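Local coordinates for protein glycosyl hydrolase family 10 (Bacteroides intestinalis DSM 17393, PDB 4QPW) that binds xylohexaose through this carbohydrate-binding module, one domain of a larger modular enzyme that probably hydrolyses xylan in a human gut bacterium, at residues A[54-59]-A[132-137]; A[71-76]-A[105-110]; A[89-94]-A[120-125]. All blocks are in the same frame, centred on the assembly; numbering follows the deposited sequence. Where two conformers were deposited one is given.

Interaction 1 of 3, residues A[54-59]-A[132-137]; sequences IQYHTA and IQIKYV. With XYP (beta-D-xylopyranose), chain B; XYP (beta-D-xylopyranose), chain C.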
loop_
_atom_site.group_PDB
_atom_site.type_symbol
_atom_site.label_atom_id
_atom_site.label_comp_id
_atom_site.label_asym_id
_atom_site.label_seq_id
_atom_site.Cartn_x
_atom_site.Cartn_y
_atom_site.Cartn_z
ATOM N N ILE A 54 7.996 -1.287 -9.256
ATOM C CA ILE A 54 7.115 -2.276 -8.603
ATOM C C ILE A 54 6.032 -1.451 -7.920
ATOM O O ILE A 54 6.325 -0.801 -6.876
ATOM C CB ILE A 54 7.828 -3.165 -7.684
ATOM C CG1 ILE A 54 8.984 -3.916 -8.395
ATOM C CG2 ILE A 54 6.843 -4.163 -7.072
ATOM C CD1 ILE A 54 9.805 -4.782 -7.495
ATOM N N GLN A 55 4.877 -1.350 -8.557
ATOM C CA GLN A 55 3.776 -0.461 -8.051
ATOM C C GLN A 55 2.480 -1.185 -8.093
ATOM O O GLN A 55 2.238 -2.059 -8.958
ATOM C CB GLN A 55 3.748 0.853 -8.823
ATOM C CG GLN A 55 3.419 0.695 -10.308
ATOM C CD GLN A 55 3.334 2.009 -11.032
ATOM O OE1 GLN A 55 2.999 3.052 -10.466
ATOM N NE2 GLN A 55 3.693 1.996 -12.327
ATOM N N TYR A 56 1.608 -0.889 -7.107
ATOM C CA TYR A 56 0.424 -1.697 -6.914
ATOM C C TYR A 56 -0.567 -0.900 -6.093
ATOM O O TYR A 56 -0.187 -0.206 -5.142
ATOM C CB TYR A 56 0.796 -3.046 -6.246
ATOM C CG TYR A 56 1.788 -2.990 -5.127
ATOM C CD1 TYR A 56 3.183 -2.965 -5.396
ATOM C CD2 TYR A 56 1.432 -2.918 -3.795
ATOM C CE1 TYR A 56 4.118 -2.793 -4.431
ATOM C CE2 TYR A 56 2.338 -2.807 -2.815
ATOM C CZ TYR A 56 3.704 -2.723 -3.096
ATOM O OH TYR A 56 4.619 -2.638 -2.068
ATOM N N HIS A 57 -1.833 -1.073 -6.405
ATOM C CA HIS A 57 -2.871 -0.492 -5.522
ATOM C C HIS A 57 -3.070 -1.435 -4.382
ATOM O O HIS A 57 -3.223 -2.670 -4.537
ATOM C CB HIS A 57 -4.197 -0.349 -6.260
ATOM C CG HIS A 57 -4.177 0.667 -7.368
ATOM N ND1 HIS A 57 -5.309 0.867 -8.143
ATOM C CD2 HIS A 57 -3.202 1.507 -7.821
ATOM C CE1 HIS A 57 -5.015 1.788 -9.056
ATOM N NE2 HIS A 57 -3.765 2.183 -8.901
ATOM N N THR A 58 -3.128 -0.893 -3.166
ATOM C CA THR A 58 -3.458 -1.686 -1.962
ATOM C C THR A 58 -4.853 -1.443 -1.471
ATOM O O THR A 58 -5.344 -2.182 -0.562
ATOM C CB THR A 58 -2.411 -1.425 -0.866
ATOM O OG1 THR A 58 -2.354 -0.033 -0.582
ATOM C CG2 THR A 58 -1.069 -1.944 -1.212
ATOM N N ALA A 59 -5.564 -0.501 -2.067
ATOM C CA ALA A 59 -6.972 -0.168 -1.823
ATOM C C ALA A 59 -7.416 0.660 -3.042
ATOM O O ALA A 59 -6.578 1.232 -3.751
ATOM C CB ALA A 59 -7.157 0.647 -0.541
ATOM N N ILE A 132 7.633 -7.846 1.585
ATOM C CA ILE A 132 6.706 -6.888 2.246
ATOM C C ILE A 132 5.392 -7.591 2.426
ATOM O O ILE A 132 4.855 -8.227 1.500
ATOM C CB ILE A 132 6.587 -5.647 1.396
ATOM C CG1 ILE A 132 7.936 -4.945 1.277
ATOM C CG2 ILE A 132 5.492 -4.754 1.982
ATOM C CD1 ILE A 132 7.907 -3.813 0.285
ATOM N N GLN A 133 4.815 -7.506 3.627
ATOM C CA GLN A 133 3.469 -8.028 3.929
ATOM C C GLN A 133 2.567 -6.927 4.447
ATOM O O GLN A 133 2.990 -6.089 5.270
ATOM C CB GLN A 133 3.602 -9.128 4.940
ATOM C CG GLN A 133 4.411 -10.340 4.386
ATOM C CD GLN A 133 4.518 -11.479 5.391
ATOM O OE1 GLN A 133 4.551 -11.243 6.594
ATOM N NE2 GLN A 133 4.501 -12.660 4.912
ATOM N N ILE A 134 1.345 -6.877 3.901
ATOM C CA ILE A 134 0.353 -5.838 4.229
ATOM C C ILE A 134 -0.895 -6.537 4.673
ATOM O O ILE A 134 -1.507 -7.316 3.959
ATOM C CB ILE A 134 0.126 -4.923 3.014
ATOM C CG1 ILE A 134 1.412 -4.201 2.662
ATOM C CG2 ILE A 134 -1.028 -3.950 3.343
ATOM C CD1 ILE A 134 1.354 -3.419 1.354
ATOM N N LYS A 135 -1.308 -6.290 5.940
ATOM C CA LYS A 135 -2.445 -6.987 6.500
ATOM C C LYS A 135 -3.822 -6.328 6.160
ATOM O O LYS A 135 -4.780 -7.070 5.973
ATOM C CB LYS A 135 -2.255 -7.020 8.032
ATOM C CG LYS A 135 -3.081 -7.942 8.815
ATOM C CD LYS A 135 -2.654 -9.388 8.590
ATOM C CE LYS A 135 -3.463 -10.382 9.448
ATOM N NZ LYS A 135 -3.123 -11.788 9.131
ATOM N N TYR A 136 -3.847 -5.024 6.146
ATOM C CA TYR A 136 -5.101 -4.275 5.885
ATOM C C TYR A 136 -4.746 -2.876 5.556
ATOM O O TYR A 136 -3.645 -2.383 5.868
ATOM C CB TYR A 136 -6.099 -4.327 7.091
ATOM C CG TYR A 136 -5.544 -3.786 8.396
ATOM C CD1 TYR A 136 -5.458 -2.420 8.640
ATOM C CD2 TYR A 136 -5.073 -4.634 9.396
ATOM C CE1 TYR A 136 -5.012 -1.931 9.857
ATOM C CE2 TYR A 136 -4.602 -4.175 10.579
ATOM C CZ TYR A 136 -4.535 -2.845 10.766
ATOM O OH TYR A 136 -4.027 -2.285 12.009
ATOM N N VAL A 137 -5.748 -2.194 4.962
ATOM C CA VAL A 137 -5.723 -0.773 4.697
ATOM C C VAL A 137 -7.045 -0.167 5.095
ATOM O O VAL A 137 -8.107 -0.745 4.749
ATOM C CB VAL A 137 -5.460 -0.506 3.168
ATOM C CG1 VAL A 137 -5.377 0.948 2.903
ATOM C CG2 VAL A 137 -4.181 -1.187 2.720
HETATM C C1 XYP B . 3.576 5.901 -13.358
HETATM C C2 XYP B . 4.003 5.817 -11.920
HETATM C C3 XYP B . 4.681 7.098 -11.460
HETATM C C4 XYP B . 5.835 7.418 -12.445
HETATM C C5 XYP B . 5.321 7.368 -13.835
HETATM O O2 XYP B . 2.864 5.606 -11.084
HETATM O O3 XYP B . 5.171 6.918 -10.099
HETATM O O4 XYP B . 6.347 8.704 -12.071
HETATM O O5 XYP B . 4.794 6.101 -14.172
HETATM C C1 XYP C . -0.576 4.011 -15.431
HETATM C C2 XYP C . 0.560 3.247 -16.162
HETATM C C3 XYP C . 1.760 3.339 -15.248
HETATM C C4 XYP C . 2.040 4.715 -14.758
HETATM C C5 XYP C . 0.807 5.327 -14.120
HETATM O O2 XYP C . 0.228 1.901 -16.464
HETATM O O3 XYP C . 2.953 2.803 -15.901
HETATM O O4 XYP C . 3.067 4.662 -13.741
HETATM O O5 XYP C . -0.278 5.311 -15.074
#

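Interaction 2 of 3, residues A[71-76]-A[105-110]; sequences KLKMMV and WKEYEF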
loop_
_atom_site.group_PDB
_atom_site.type_symbol
_atom_site.label_atom_id
_atom_site.label_comp_id
_atom_site.label_asym_id
_atom_site.label_seq_id
_atom_site.Cartn_x
_atom_site.Cartn_y
_atom_site.Cartn_z
ATOM N N LYS A 71 -7.322 9.872 7.793
ATOM C CA LYS A 71 -6.096 9.117 7.954
ATOM C C LYS A 71 -6.078 7.917 7.036
ATOM O O LYS A 71 -7.140 7.275 6.822
ATOM C CB LYS A 71 -5.948 8.527 9.378
ATOM C CG LYS A 71 -5.804 9.573 10.452
ATOM C CD LYS A 71 -5.739 8.921 11.831
ATOM C CE LYS A 71 -5.687 9.961 12.956
ATOM N NZ LYS A 71 -5.574 9.290 14.312
ATOM N N LEU A 72 -4.942 7.608 6.484
ATOM C CA LEU A 72 -4.655 6.300 5.928
ATOM C C LEU A 72 -4.031 5.439 7.049
ATOM O O LEU A 72 -3.058 5.921 7.709
ATOM C CB LEU A 72 -3.640 6.431 4.792
ATOM C CG LEU A 72 -3.004 5.183 4.263
ATOM C CD1 LEU A 72 -3.993 4.272 3.553
ATOM C CD2 LEU A 72 -1.807 5.519 3.338
ATOM N N LYS A 73 -4.531 4.267 7.280
ATOM C CA LYS A 73 -3.947 3.295 8.222
ATOM C C LYS A 73 -3.551 2.088 7.473
ATOM O O LYS A 73 -4.361 1.535 6.667
ATOM C CB LYS A 73 -4.868 2.937 9.357
ATOM C CG LYS A 73 -5.308 4.111 10.187
ATOM C CD LYS A 73 -6.089 3.736 11.444
ATOM C CE LYS A 73 -6.416 4.976 12.289
ATOM N NZ LYS A 73 -7.082 4.631 13.549
ATOM N N MET A 74 -2.328 1.579 7.649
ATOM C CA MET A 74 -1.885 0.342 7.024
ATOM C C MET A 74 -1.097 -0.473 7.983
ATOM O O MET A 74 -0.186 0.118 8.644
ATOM C CB MET A 74 -1.040 0.706 5.837
ATOM C CG MET A 74 -0.688 -0.412 4.898
ATOM S SD MET A 74 0.488 -0.003 3.584
ATOM C CE MET A 74 -0.470 1.761 3.257
ATOM N N MET A 75 -1.363 -1.732 8.092
ATOM C CA MET A 75 -0.521 -2.635 8.908
ATOM C C MET A 75 0.447 -3.351 7.983
ATOM O O MET A 75 0.022 -4.023 7.015
ATOM C CB MET A 75 -1.358 -3.562 9.728
ATOM C CG MET A 75 -0.503 -4.619 10.424
ATOM S SD MET A 75 -1.197 -5.416 11.890
ATOM C CE MET A 75 -1.253 -7.105 11.422
ATOM N N VAL A 76 1.735 -3.179 8.255
ATOM C CA VAL A 76 2.838 -3.571 7.341
ATOM C C VAL A 76 3.961 -4.171 8.144
ATOM O O VAL A 76 4.265 -3.704 9.275
ATOM C CB VAL A 76 3.377 -2.376 6.582
ATOM C CG1 VAL A 76 4.466 -2.740 5.573
ATOM C CG2 VAL A 76 2.289 -1.565 5.980
ATOM N N TRP A 105 4.911 -6.730 13.017
ATOM C CA TRP A 105 3.589 -6.239 12.528
ATOM C C TRP A 105 3.257 -4.972 13.300
ATOM O O TRP A 105 3.083 -5.033 14.579
ATOM C CB TRP A 105 2.522 -7.229 12.688
ATOM C CG TRP A 105 2.487 -8.309 11.651
ATOM C CD1 TRP A 105 2.685 -9.604 11.824
ATOM C CD2 TRP A 105 2.172 -8.122 10.248
ATOM N NE1 TRP A 105 2.452 -10.305 10.616
ATOM C CE2 TRP A 105 2.114 -9.345 9.672
ATOM C CE3 TRP A 105 1.891 -6.992 9.466
ATOM C CZ2 TRP A 105 1.760 -9.510 8.286
ATOM C CZ3 TRP A 105 1.528 -7.170 8.133
ATOM C CH2 TRP A 105 1.479 -8.419 7.598
ATOM N N LYS A 106 3.122 -3.838 12.640
ATOM C CA LYS A 106 2.803 -2.547 13.227
ATOM C C LYS A 106 1.793 -1.856 12.330
ATOM O O LYS A 106 1.767 -2.083 11.129
ATOM C CB LYS A 106 4.044 -1.643 13.371
ATOM C CG LYS A 106 5.029 -2.268 14.413
ATOM C CD LYS A 106 6.395 -1.629 14.445
ATOM C CE LYS A 106 6.466 -0.166 14.532
ATOM N NZ LYS A 106 7.975 0.204 14.536
ATOM N N GLU A 107 0.978 -0.979 12.935
ATOM C CA GLU A 107 0.090 -0.117 12.183
ATOM C C GLU A 107 0.739 1.211 11.973
ATOM O O GLU A 107 1.341 1.769 12.936
ATOM C CB GLU A 107 -1.258 0.068 12.905
ATOM C CG GLU A 107 -2.305 0.720 12.018
ATOM C CD GLU A 107 -3.600 0.931 12.765
ATOM O OE1 GLU A 107 -3.655 1.888 13.584
ATOM O OE2 GLU A 107 -4.566 0.148 12.580
ATOM N N TYR A 108 0.702 1.739 10.778
ATOM C CA TYR A 108 1.191 3.043 10.415
ATOM C C TYR A 108 0.041 3.936 10.067
ATOM O O TYR A 108 -0.932 3.463 9.396
ATOM C CB TYR A 108 2.187 2.907 9.228
ATOM C CG TYR A 108 3.373 2.030 9.551
ATOM C CD1 TYR A 108 4.545 2.649 10.122
ATOM C CD2 TYR A 108 3.321 0.686 9.512
ATOM C CE1 TYR A 108 5.620 1.913 10.551
ATOM C CE2 TYR A 108 4.407 -0.084 9.904
ATOM C CZ TYR A 108 5.545 0.553 10.436
ATOM O OH TYR A 108 6.619 -0.230 10.877
ATOM N N GLU A 109 0.067 5.194 10.448
ATOM C CA GLU A 109 -0.968 6.130 10.112
ATOM C C GLU A 109 -0.418 7.356 9.456
ATOM O O GLU A 109 0.667 7.866 9.814
ATOM C CB GLU A 109 -2.059 6.325 11.236
ATOM C CG GLU A 109 -1.659 7.002 12.530
ATOM C CD GLU A 109 -2.824 7.159 13.516
ATOM O OE1 GLU A 109 -2.977 8.376 13.798
ATOM O OE2 GLU A 109 -3.496 6.165 13.965
ATOM N N PHE A 110 -1.143 7.895 8.497
ATOM C CA PHE A 110 -0.788 9.147 7.709
ATOM C C PHE A 110 -1.992 9.989 7.668
ATOM O O PHE A 110 -3.003 9.640 7.044
ATOM C CB PHE A 110 -0.378 8.658 6.312
ATOM C CG PHE A 110 -0.290 9.729 5.202
ATOM C CD1 PHE A 110 0.785 10.611 5.155
ATOM C CD2 PHE A 110 -1.229 9.779 4.183
ATOM C CE1 PHE A 110 0.853 11.595 4.126
ATOM C CE2 PHE A 110 -1.111 10.709 3.150
ATOM C CZ PHE A 110 -0.081 11.545 3.155
HETATM O O HOH W 1 -5.648 2.675 15.091
HETATM O O HOH W 2 6.611 -2.881 10.479
#

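Interaction 3 of 3, residues A[89-94]-A[120-125]; sequences GPWSGR and HVMTQS. With XYP (beta-D-xylopyranose), chain D; XYP (beta-D-xylopyranose), chain B; XYP (beta-D-xylopyranose), chain C.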
loop_
_atom_site.group_PDB
_atom_site.type_symbol
_atom_site.label_atom_id
_atom_site.label_comp_id
_atom_site.label_asym_id
_atom_site.label_seq_id
_atom_site.Cartn_x
_atom_site.Cartn_y
_atom_site.Cartn_z
ATOM N N GLY A 89 -5.166 8.921 -3.669
ATOM C CA GLY A 89 -5.879 9.764 -4.644
ATOM C C GLY A 89 -5.972 9.070 -5.971
ATOM O O GLY A 89 -5.498 7.975 -6.178
ATOM N N PRO A 90 -6.647 9.749 -6.934
ATOM C CA PRO A 90 -6.797 9.262 -8.266
ATOM C C PRO A 90 -5.471 9.397 -9.071
ATOM O O PRO A 90 -4.519 9.921 -8.625
ATOM C CB PRO A 90 -7.946 10.117 -8.814
ATOM C CG PRO A 90 -7.708 11.452 -8.127
ATOM C CD PRO A 90 -7.259 11.086 -6.734
ATOM N N TRP A 91 -5.560 8.893 -10.316
ATOM C CA TRP A 91 -4.391 8.933 -11.184
ATOM C C TRP A 91 -3.880 10.403 -11.456
ATOM O O TRP A 91 -2.698 10.587 -11.622
ATOM C CB TRP A 91 -4.706 8.274 -12.551
ATOM C CG TRP A 91 -4.961 6.801 -12.454
ATOM C CD1 TRP A 91 -6.128 6.161 -12.576
ATOM C CD2 TRP A 91 -3.965 5.809 -12.271
ATOM N NE1 TRP A 91 -5.913 4.798 -12.389
ATOM C CE2 TRP A 91 -4.624 4.560 -12.224
ATOM C CE3 TRP A 91 -2.617 5.846 -12.152
ATOM C CZ2 TRP A 91 -3.937 3.324 -12.097
ATOM C CZ3 TRP A 91 -1.960 4.595 -11.915
ATOM C CH2 TRP A 91 -2.681 3.381 -11.904
ATOM N N SER A 92 -4.765 11.358 -11.350
ATOM C CA SER A 92 -4.318 12.752 -11.606
ATOM C C SER A 92 -3.473 13.315 -10.567
ATOM O O SER A 92 -2.699 14.301 -10.843
ATOM C CB SER A 92 -5.575 13.615 -11.798
ATOM O OG SER A 92 -6.361 13.751 -10.717
ATOM N N GLY A 93 -3.562 12.899 -9.293
ATOM C CA GLY A 93 -2.850 13.553 -8.260
ATOM C C GLY A 93 -3.240 12.971 -6.882
ATOM O O GLY A 93 -4.414 12.671 -6.678
ATOM N N ARG A 94 -2.295 12.938 -5.999
ATOM C CA ARG A 94 -2.483 12.220 -4.662
ATOM C C ARG A 94 -1.870 12.958 -3.553
ATOM O O ARG A 94 -0.877 13.721 -3.727
ATOM C CB ARG A 94 -1.925 10.772 -4.792
ATOM C CG ARG A 94 -2.369 10.015 -6.001
ATOM C CD ARG A 94 -2.121 8.515 -5.848
ATOM N NE ARG A 94 -2.406 7.725 -7.054
ATOM C CZ ARG A 94 -1.544 7.618 -8.094
ATOM N NH1 ARG A 94 -0.375 8.188 -8.045
ATOM N NH2 ARG A 94 -1.899 6.943 -9.135
ATOM N N HIS A 120 -7.376 5.812 -5.188
ATOM C CA HIS A 120 -6.812 4.544 -4.700
ATOM C C HIS A 120 -5.596 4.817 -3.861
ATOM O O HIS A 120 -5.145 5.959 -3.697
ATOM C CB HIS A 120 -6.507 3.655 -5.920
ATOM C CG HIS A 120 -5.732 4.420 -6.993
ATOM N ND1 HIS A 120 -6.323 4.874 -8.152
ATOM C CD2 HIS A 120 -4.443 4.783 -7.066
ATOM C CE1 HIS A 120 -5.382 5.482 -8.880
ATOM N NE2 HIS A 120 -4.238 5.439 -8.286
ATOM N N VAL A 121 -5.055 3.745 -3.228
ATOM C CA VAL A 121 -3.789 3.854 -2.494
ATOM C C VAL A 121 -2.703 3.292 -3.382
ATOM O O VAL A 121 -2.496 2.045 -3.460
ATOM C CB VAL A 121 -3.828 3.183 -1.115
ATOM C CG1 VAL A 121 -2.495 3.347 -0.416
ATOM C CG2 VAL A 121 -4.946 3.771 -0.289
ATOM N N MET A 122 -2.027 4.146 -4.127
ATOM C CA MET A 122 -0.887 3.734 -4.961
ATOM C C MET A 122 0.261 3.445 -4.033
ATOM O O MET A 122 0.619 4.274 -3.182
ATOM C CB MET A 122 -0.493 4.906 -5.871
ATOM C CG MET A 122 0.786 4.654 -6.621
ATOM S SD MET A 122 0.846 3.188 -7.643
ATOM C CE MET A 122 -0.068 3.842 -9.085
ATOM N N THR A 123 0.927 2.286 -4.185
ATOM C CA THR A 123 1.976 1.837 -3.267
ATOM C C THR A 123 3.147 1.399 -4.136
ATOM O O THR A 123 2.969 0.720 -5.165
ATOM C CB THR A 123 1.436 0.679 -2.435
ATOM O OG1 THR A 123 0.113 1.064 -1.904
ATOM C CG2 THR A 123 2.285 0.394 -1.271
ATOM N N GLN A 124 4.369 1.816 -3.782
ATOM C CA GLN A 124 5.564 1.577 -4.590
ATOM C C GLN A 124 6.733 1.125 -3.742
ATOM O O GLN A 124 6.994 1.743 -2.660
ATOM C CB GLN A 124 5.936 2.833 -5.376
ATOM C CG GLN A 124 4.793 3.353 -6.218
ATOM C CD GLN A 124 5.101 4.501 -7.192
ATOM O OE1 GLN A 124 6.102 5.180 -7.004
ATOM N NE2 GLN A 124 4.382 4.652 -8.230
ATOM N N SER A 125 7.444 0.082 -4.193
ATOM C CA SER A 125 8.519 -0.509 -3.414
ATOM C C SER A 125 9.620 -1.121 -4.315
ATOM O O SER A 125 10.261 -2.021 -3.851
ATOM C CB SER A 125 7.929 -1.482 -2.435
ATOM O OG SER A 125 7.213 -2.513 -3.076
HETATM O O1 XYP D . -7.084 3.997 -15.864
HETATM C C1 XYP D . -5.756 4.006 -16.315
HETATM C C2 XYP D . -5.155 5.410 -16.218
HETATM C C3 XYP D . -3.726 5.300 -16.694
HETATM C C4 XYP D . -3.025 4.301 -15.778
HETATM C C5 XYP D . -3.622 2.953 -15.984
HETATM O O2 XYP D . -5.792 6.467 -16.993
HETATM O O3 XYP D . -3.033 6.522 -16.528
HETATM O O4 XYP D . -1.648 3.997 -16.370
HETATM O O5 XYP D . -5.038 3.082 -15.501
HETATM C C1 XYP B . 3.576 5.901 -13.358
HETATM C C2 XYP B . 4.003 5.817 -11.920
HETATM C C3 XYP B . 4.681 7.098 -11.460
HETATM C C4 XYP B . 5.835 7.418 -12.445
HETATM C C5 XYP B . 5.321 7.368 -13.835
HETATM O O2 XYP B . 2.864 5.606 -11.084
HETATM O O3 XYP B . 5.171 6.918 -10.099
HETATM O O4 XYP B . 6.347 8.704 -12.071
HETATM O O5 XYP B . 4.794 6.101 -14.172
HETATM C C1 XYP C . -0.576 4.011 -15.431
HETATM C C2 XYP C . 0.560 3.247 -16.162
HETATM C C3 XYP C . 1.760 3.339 -15.248
HETATM C C4 XYP C . 2.040 4.715 -14.758
HETATM C C5 XYP C . 0.807 5.327 -14.120
HETATM O O2 XYP C . 0.228 1.901 -16.464
HETATM O O3 XYP C . 2.953 2.803 -15.901
HETATM O O4 XYP C . 3.067 4.662 -13.741
HETATM O O5 XYP C . -0.278 5.311 -15.074
#

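Interaction 1 of 3, residues A[54-59]-A[132-137]
V137 meets T58 and A59 where the packing is closest, joining the end of segment 54-59 to strand 130-141. With CG1 anti to its backbone N (chi1 -178°), V137 divides its two methyls between two neighbours. CG2 lies against the carbonyl, 3.6 Å from T58 O, and also reaches T58 OG1 at 3.9 Å. CG1 sits 3.9 Å from A59 CB. Next to them T58 CG2 touches I134 CD1 at 3.8 Å, the two side chains crossing at about a right angle. The Y56 end is looser: I134 CD1 comes to the ring edge, near its plane, 4.3 Å from CE2, and Y56 OH is 4.2 Å from I132 CD1. The polar atoms in this buried layer find partners beyond the two segments: Y56 OH bonds to S125 OG, T58 OG1 to T123 OG1, and T58 O to Y10 OH. Y136, partly exposed, points away from the contact, whereas on the glycan side Q55 reaches out to the sugar. Its amide spans two xyloses of the ligand: OE1 accepts a bond from O2 of the chain B xylose at 2.6 Å, and NE2 donates to O4 of the chain C xylose, the oxygen linking the two sugars, at 3.1 Å. This acceptor-donor pair is likely to fix the rotation of the amide. Across the interior the two segments therefore meet by van der Waals packing, mostly of methyls, with no polar bond between them, as expected between the sheets of a beta-sandwich, and the alternation of strand 54-57 puts Y56 into the core while Q55 serves the xylan-binding surface on its other side.

Interaction 2 of 3, residues A[71-76]-A[105-110]
K71 to V76 pairs antiparallel with K106 to F110, the strand directions 156° apart; L72 with F110 and M74 with Y108 are each doubly hydrogen-bonded, and V76 N adds a bond to K106 O. On the face carrying K73 and M75, charges cluster. K71 NZ makes a salt bridge to E109 OE1 at 2.8 Å, on the syn side of the carboxylate. K73 lies alongside E109, pointing the same way, but NZ reaches OE2 only in a long salt bridge of 3.9 Å; D2 is a further partner of both lysines. One water links K73 NZ to E107 OE1, while E107 OE2 goes to Y136. Farther along, M75 crosses W105 at about a right angle. M75 CG, anti to the backbone N (chi1 172°), lies 3.5 Å from W105 CE3, and M75 SD is 5.1 Å from the centroid of the W105 six-membered ring, obliquely placed, a Met-aromatic contact; W105 NE1 bonds to E37. On the opposite face L72 CB meets the F110 ring edge at CD2, and V76 CB lies 4.2 Å from Y108 CE2. That face packs on strands 82-89 and 95-101, as between the sheets of a beta-sandwich, with the lysine-glutamate face turned outward.

Interaction 3 of 3, residues A[89-94]-A[120-125]
The indole of W91 is sandwiched: H120 CE1 stands 3.5 Å above one face, toward the rim, and C4 of the chain D xylose lies 3.7 Å above the centre of the other. The histidine comes edge-to-face, its ring at 57° to the indole. G89 O lies over the centre of an H120 ring face, and R94 NH2 meets the ring in its plane, donating to NE2 at 2.9 Å. The guanidinium in turn has M122 CB over the centre of one face, 3.6 Å above its plane. A bend at chi3 (80°) brings M122 CE to 3.5 Å from W91 CZ3; that same indole atom also touches C5 of the chain C xylose. Behind the rings, G89 and H120 exchange two backbone bonds that tie the end of strand 82-89 to the start of strand 120-124, just before the loop that carries W91. At G89 any side chain would collide with G93 O. Farther along strand 120-124, Q124 NE2 donates to O3 of the chain B xylose at 3.0 Å, with a nearly straight N-H...O angle of 172°. An alanine at W91 would probably leave the chain D xylose without its stacking platform and open a gap beside H120 CE1 and M122 CE. Acceptance of an arginine N-H by NE2 implies a lone pair there, consistent with a neutral H120. This side of the site thus offers the sugar a stacking face, backed by H120 and M122, and a directed hydrogen bond from the Q124 amide, a combination familiar from carbohydrate-binding modules.

Interaction 1 is the buried one, spanning the interior between the two sheets by packing without polar bonds, whereas interactions 2 and 3 are partly buried and have backbone bonding within a sheet. Strand 130-141 pairs with strand 69-78, so interactions 1 and 2 share one sheet; strand 54-57 neighbours strand 120-124, which places interactions 1 and 3 together in the other. L72 CD1 against V121 CG2 brings interactions 2 and 3 together. Chemistry follows place: methyls and an aromatic edge inside, lysine-glutamate pairs on the face of interaction 2, and rings and amides at the glycan. Q55 of interaction 1 and Q124 of interaction 3 address the same chain B xylose.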